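Computational Design of Enzyme (Synthetic construct, PDB 3TP4) is a computationally designed enzyme on a glycosyl hydrolase family 26 TIM-barrel scaffold, probably made to place an activated nucleophile in a catalytic triad. Local coordinates at residues D50-D55 with I98-A103; K57-D62 with P333-A338. One frame throughout, in Å; residues are numbered along the deposited sequence.

In the fold
From the N terminus, the chain leaves strand 32-37 and runs through the loop holding 50-55 into helix 55-60, which carries 57-62. Contact 1 closes a short circuit of 42 residues, bringing that loop against helix 87-104 beyond strand 66-70. Contact 2 closes a far longer one of 270 residues, setting the end of helix 55-60 against the loop after strand 318-321, the strand that pairs with 32-37 in the barrel. The two circuits cross, their segments alternating. Their centres are about 17 Å apart, yet they touch: Asp-55 OD2 lies 3.6 Å from Val-334 CG1. The loop after strand 32-37 and the helix it leads into thus pack against helix 87-104 and the loop after strand 318-321 respectively.

Contact 1 of 2, residues D50-D55 with I98-A103; sequences DGTTSD and IRKADA
Two peptide carbonyls, those of Asp-50 and Gly-51, receive Lys-100 differently. Lys-100 NZ meets Asp-50 O head-on, at 2.9 Å and with a C=O...N angle of 166°, whereas Lys-100 CD rides over one face of the Gly-51 carbonyl, 3.6 Å from Gly-51 O. The third flat group, the Asp-50 carboxylate, is used from within the loop. Both donors of Thr-52 come to Asp-50 OD1 from one face: the hydroxyl OG1 on the syn side at 2.8 Å, and the backbone N from above the plane. This double grip holds the carboxylate and closes an Asx turn, which is likely to set the direction of Asp-50 O. Beyond CG the lysine chain is extended (chi2 166°, chi3 172°), long enough to carry the ammonium from the helix to the loop. On the way, Lys-100 CE packs 3.9 Å from Thr-52 CG2. Gly-51 suits its place twice: its phi is positive, and a beta carbon there would crowd Lys-100 CD. The ammonium also forms a salt bridge with Asp-96, one turn earlier on the same helix. A methionine in place of Lys-100 would probably leave Asp-50 O without this donor and the Asp-96 carboxylate without its charged mate. A lysine thus joins helix 87-104 to the loop by a bond from its ammonium to a neutral carbonyl, probably strengthened by the charge, its aliphatic stem supplying the packing.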
# COMPACT_ATOMS: atom_id res chain seq x y z
N ASP A 50 18.48 17.82 2.18
CA ASP A 50 17.80 18.41 3.33
C ASP A 50 16.30 18.43 3.09
O ASP A 50 15.57 19.18 3.75
CB ASP A 50 18.31 19.83 3.58
CG ASP A 50 17.97 20.77 2.45
OD1 ASP A 50 17.58 20.27 1.38
OD2 ASP A 50 18.08 22.01 2.62
N GLY A 51 15.84 17.63 2.13
CA GLY A 51 14.42 17.53 1.84
C GLY A 51 13.88 18.63 0.95
O GLY A 51 12.66 18.75 0.78
N THR A 52 14.78 19.45 0.38
CA THR A 52 14.35 20.53 -0.51
C THR A 52 14.90 20.43 -1.94
O THR A 52 14.54 21.24 -2.79
CB THR A 52 14.71 21.92 0.06
OG1 THR A 52 16.12 22.14 -0.05
CG2 THR A 52 14.27 22.03 1.54
N THR A 53 15.77 19.46 -2.20
CA THR A 53 16.34 19.32 -3.53
C THR A 53 16.24 17.88 -4.02
O THR A 53 16.12 16.97 -3.21
CB THR A 53 17.82 19.75 -3.57
OG1 THR A 53 18.58 18.93 -2.67
CG2 THR A 53 17.96 21.23 -3.17
N SER A 54 16.30 17.69 -5.34
CA SER A 54 16.05 16.39 -5.97
C SER A 54 16.76 16.25 -7.33
O SER A 54 16.81 17.21 -8.10
CB SER A 54 14.55 16.21 -6.18
OG SER A 54 14.26 15.09 -6.99
N ASP A 55 17.28 15.07 -7.63
CA ASP A 55 17.81 14.79 -8.96
C ASP A 55 16.74 15.02 -10.03
O ASP A 55 17.05 15.38 -11.17
CB ASP A 55 18.27 13.34 -9.09
CG ASP A 55 19.56 13.06 -8.34
OD1 ASP A 55 20.20 14.03 -7.89
OD2 ASP A 55 19.92 11.88 -8.20
N ILE A 98 7.92 15.20 4.57
CA ILE A 98 6.56 15.08 4.03
C ILE A 98 5.93 16.46 3.92
O ILE A 98 5.25 16.78 2.94
CB ILE A 98 5.66 14.16 4.90
CG1 ILE A 98 5.96 12.69 4.62
CG2 ILE A 98 4.18 14.44 4.66
CD1 ILE A 98 5.31 11.72 5.62
N ARG A 99 6.16 17.28 4.95
CA ARG A 99 5.66 18.66 4.94
C ARG A 99 6.27 19.46 3.79
O ARG A 99 5.58 20.22 3.09
CB ARG A 99 5.97 19.34 6.28
CG ARG A 99 4.98 19.01 7.40
CD ARG A 99 5.53 19.31 8.80
NE ARG A 99 6.28 20.56 8.86
CZ ARG A 99 5.72 21.77 8.83
NH1 ARG A 99 4.39 21.89 8.76
NH2 ARG A 99 6.48 22.86 8.88
N LYS A 100 7.57 19.29 3.59
CA LYS A 100 8.29 19.98 2.53
C LYS A 100 7.75 19.58 1.16
O LYS A 100 7.65 20.41 0.25
CB LYS A 100 9.79 19.68 2.63
CG LYS A 100 10.50 20.52 3.69
CD LYS A 100 11.89 20.00 4.02
CE LYS A 100 12.66 20.99 4.93
NZ LYS A 100 13.78 20.32 5.67
N ALA A 101 7.40 18.30 1.02
CA ALA A 101 6.91 17.79 -0.25
C ALA A 101 5.53 18.37 -0.50
O ALA A 101 5.21 18.78 -1.62
CB ALA A 101 6.85 16.27 -0.23
N ASP A 102 4.72 18.41 0.55
CA ASP A 102 3.40 19.00 0.45
C ASP A 102 3.53 20.47 0.06
O ASP A 102 2.77 20.97 -0.76
CB ASP A 102 2.64 18.89 1.78
CG ASP A 102 1.29 19.58 1.75
OD1 ASP A 102 0.36 19.05 1.10
OD2 ASP A 102 1.16 20.66 2.36
N ALA A 103 4.51 21.15 0.64
CA ALA A 103 4.69 22.58 0.37
C ALA A 103 5.16 22.78 -1.06
O ALA A 103 4.78 23.75 -1.73
CB ALA A 103 5.67 23.19 1.35

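Contact 2 of 2, residues K57-D62 with P333-A338; sequences KNVTGD and PVPGDA
Val-59 pushes its CG1 methyl against the backbone of Pro-333 and Val-334, coming within 3.6 Å of Pro-333 O and 4.1 Å of Val-334 CA. Val-59 CG1 also touches the ring of Pro-335, 4.3 Å from Pro-335 CD. With chi1 at -56°, CG1 stands beside the backbone N of Val-59, facing the loop. A compact branched residue fits here, because its methyl can lie against the loop backbone and Pro-335 while Leu-340 also packs on it. In the next shell, a type II turn from Val-334 to Asp-337 fixes the loop. Pro-335 supplies its constrained phi, Gly-336 the positive phi that a side chain would resist, and Asp-337 N closes the turn on Val-334 O. The Asp-337 carboxylate reaches back: its OD2 accepts Val-334 N at 2.9 Å from above its plane, and bonds to His-330. At the C-terminal end of helix 55-60, Gly-61 turns the chain out with positive phi, Thr-60 OG1 receives Asp-62 N in an ST turn, and Lys-57 NZ donates to Gly-61 O from above the carbonyl plane (C=O...N 126°). Helix 340-348 touches both segments: Gln-344 bonds to Val-59 O and Phe-343 meets Pro-333. Pro-333 O is buried with no hydrogen-bonding partner, a probable energetic cost. Van der Waals packing, with no hydrogen bond, thus joins helix 55-60 to the loop between strand 318-321 and helix 340-348, while hydrogen bonds within each segment help shape it.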
# COMPACT_ATOMS: atom_id res chain seq x y z
N LYS A 57 14.29 17.28 -10.00
CA LYS A 57 14.26 18.72 -10.24
C LYS A 57 15.47 19.14 -11.08
O LYS A 57 15.32 19.91 -12.03
CB LYS A 57 14.21 19.46 -8.90
CG LYS A 57 14.46 20.97 -8.96
CD LYS A 57 13.38 21.70 -9.74
CE LYS A 57 13.64 23.20 -9.76
NZ LYS A 57 12.58 23.96 -10.49
N ASN A 58 16.66 18.65 -10.74
CA ASN A 58 17.86 19.06 -11.48
C ASN A 58 17.87 18.59 -12.93
O ASN A 58 18.34 19.30 -13.81
CB ASN A 58 19.15 18.62 -10.76
CG ASN A 58 19.31 19.28 -9.40
OD1 ASN A 58 18.66 20.28 -9.10
ND2 ASN A 58 20.17 18.71 -8.56
N VAL A 59 17.35 17.39 -13.18
CA VAL A 59 17.38 16.87 -14.55
C VAL A 59 16.19 17.31 -15.41
O VAL A 59 16.34 17.47 -16.61
CB VAL A 59 17.49 15.33 -14.58
CG1 VAL A 59 18.73 14.88 -13.81
CG2 VAL A 59 16.26 14.69 -14.02
N THR A 60 15.01 17.49 -14.81
CA THR A 60 13.82 17.82 -15.59
C THR A 60 13.34 19.26 -15.45
O THR A 60 12.59 19.75 -16.28
CB THR A 60 12.62 16.91 -15.23
OG1 THR A 60 12.08 17.32 -13.97
CG2 THR A 60 13.05 15.46 -15.16
N GLY A 61 13.73 19.93 -14.37
CA GLY A 61 13.25 21.29 -14.14
C GLY A 61 12.06 21.35 -13.19
O GLY A 61 11.63 22.44 -12.81
N ASP A 62 11.53 20.18 -12.80
CA ASP A 62 10.45 20.11 -11.81
C ASP A 62 10.60 18.93 -10.84
O ASP A 62 11.24 17.93 -11.16
CB ASP A 62 9.08 20.03 -12.51
CG ASP A 62 7.93 20.51 -11.62
OD1 ASP A 62 8.16 20.82 -10.44
OD2 ASP A 62 6.79 20.58 -12.12
N PRO A 333 17.74 8.73 -14.29
CA PRO A 333 19.02 9.07 -14.92
C PRO A 333 19.54 10.44 -14.50
O PRO A 333 18.75 11.35 -14.25
CB PRO A 333 18.69 9.09 -16.42
CG PRO A 333 17.45 8.28 -16.56
CD PRO A 333 16.68 8.45 -15.28
N VAL A 334 20.86 10.58 -14.44
CA VAL A 334 21.50 11.85 -14.10
C VAL A 334 22.55 12.11 -15.17
O VAL A 334 22.79 11.24 -16.02
CB VAL A 334 22.11 11.82 -12.68
CG1 VAL A 334 21.01 11.56 -11.65
CG2 VAL A 334 23.18 10.75 -12.57
N PRO A 335 23.14 13.31 -15.18
CA PRO A 335 24.09 13.58 -16.27
C PRO A 335 25.16 12.49 -16.29
O PRO A 335 25.64 12.06 -15.24
CB PRO A 335 24.69 14.93 -15.88
CG PRO A 335 23.60 15.59 -15.11
CD PRO A 335 22.97 14.48 -14.31
N GLY A 336 25.50 12.01 -17.48
CA GLY A 336 26.44 10.91 -17.59
C GLY A 336 25.76 9.61 -17.94
O GLY A 336 26.41 8.72 -18.49
N ASP A 337 24.48 9.48 -17.61
CA ASP A 337 23.73 8.26 -17.91
C ASP A 337 23.22 8.28 -19.33
O ASP A 337 22.76 9.32 -19.81
CB ASP A 337 22.54 8.08 -16.96
CG ASP A 337 22.96 7.84 -15.53
OD1 ASP A 337 24.14 7.48 -15.31
OD2 ASP A 337 22.11 8.01 -14.63
N ALA A 338 23.26 7.13 -19.99
CA ALA A 338 22.82 7.05 -21.37
C ALA A 338 21.32 7.36 -21.52
O ALA A 338 20.88 7.88 -22.55
CB ALA A 338 23.15 5.68 -21.95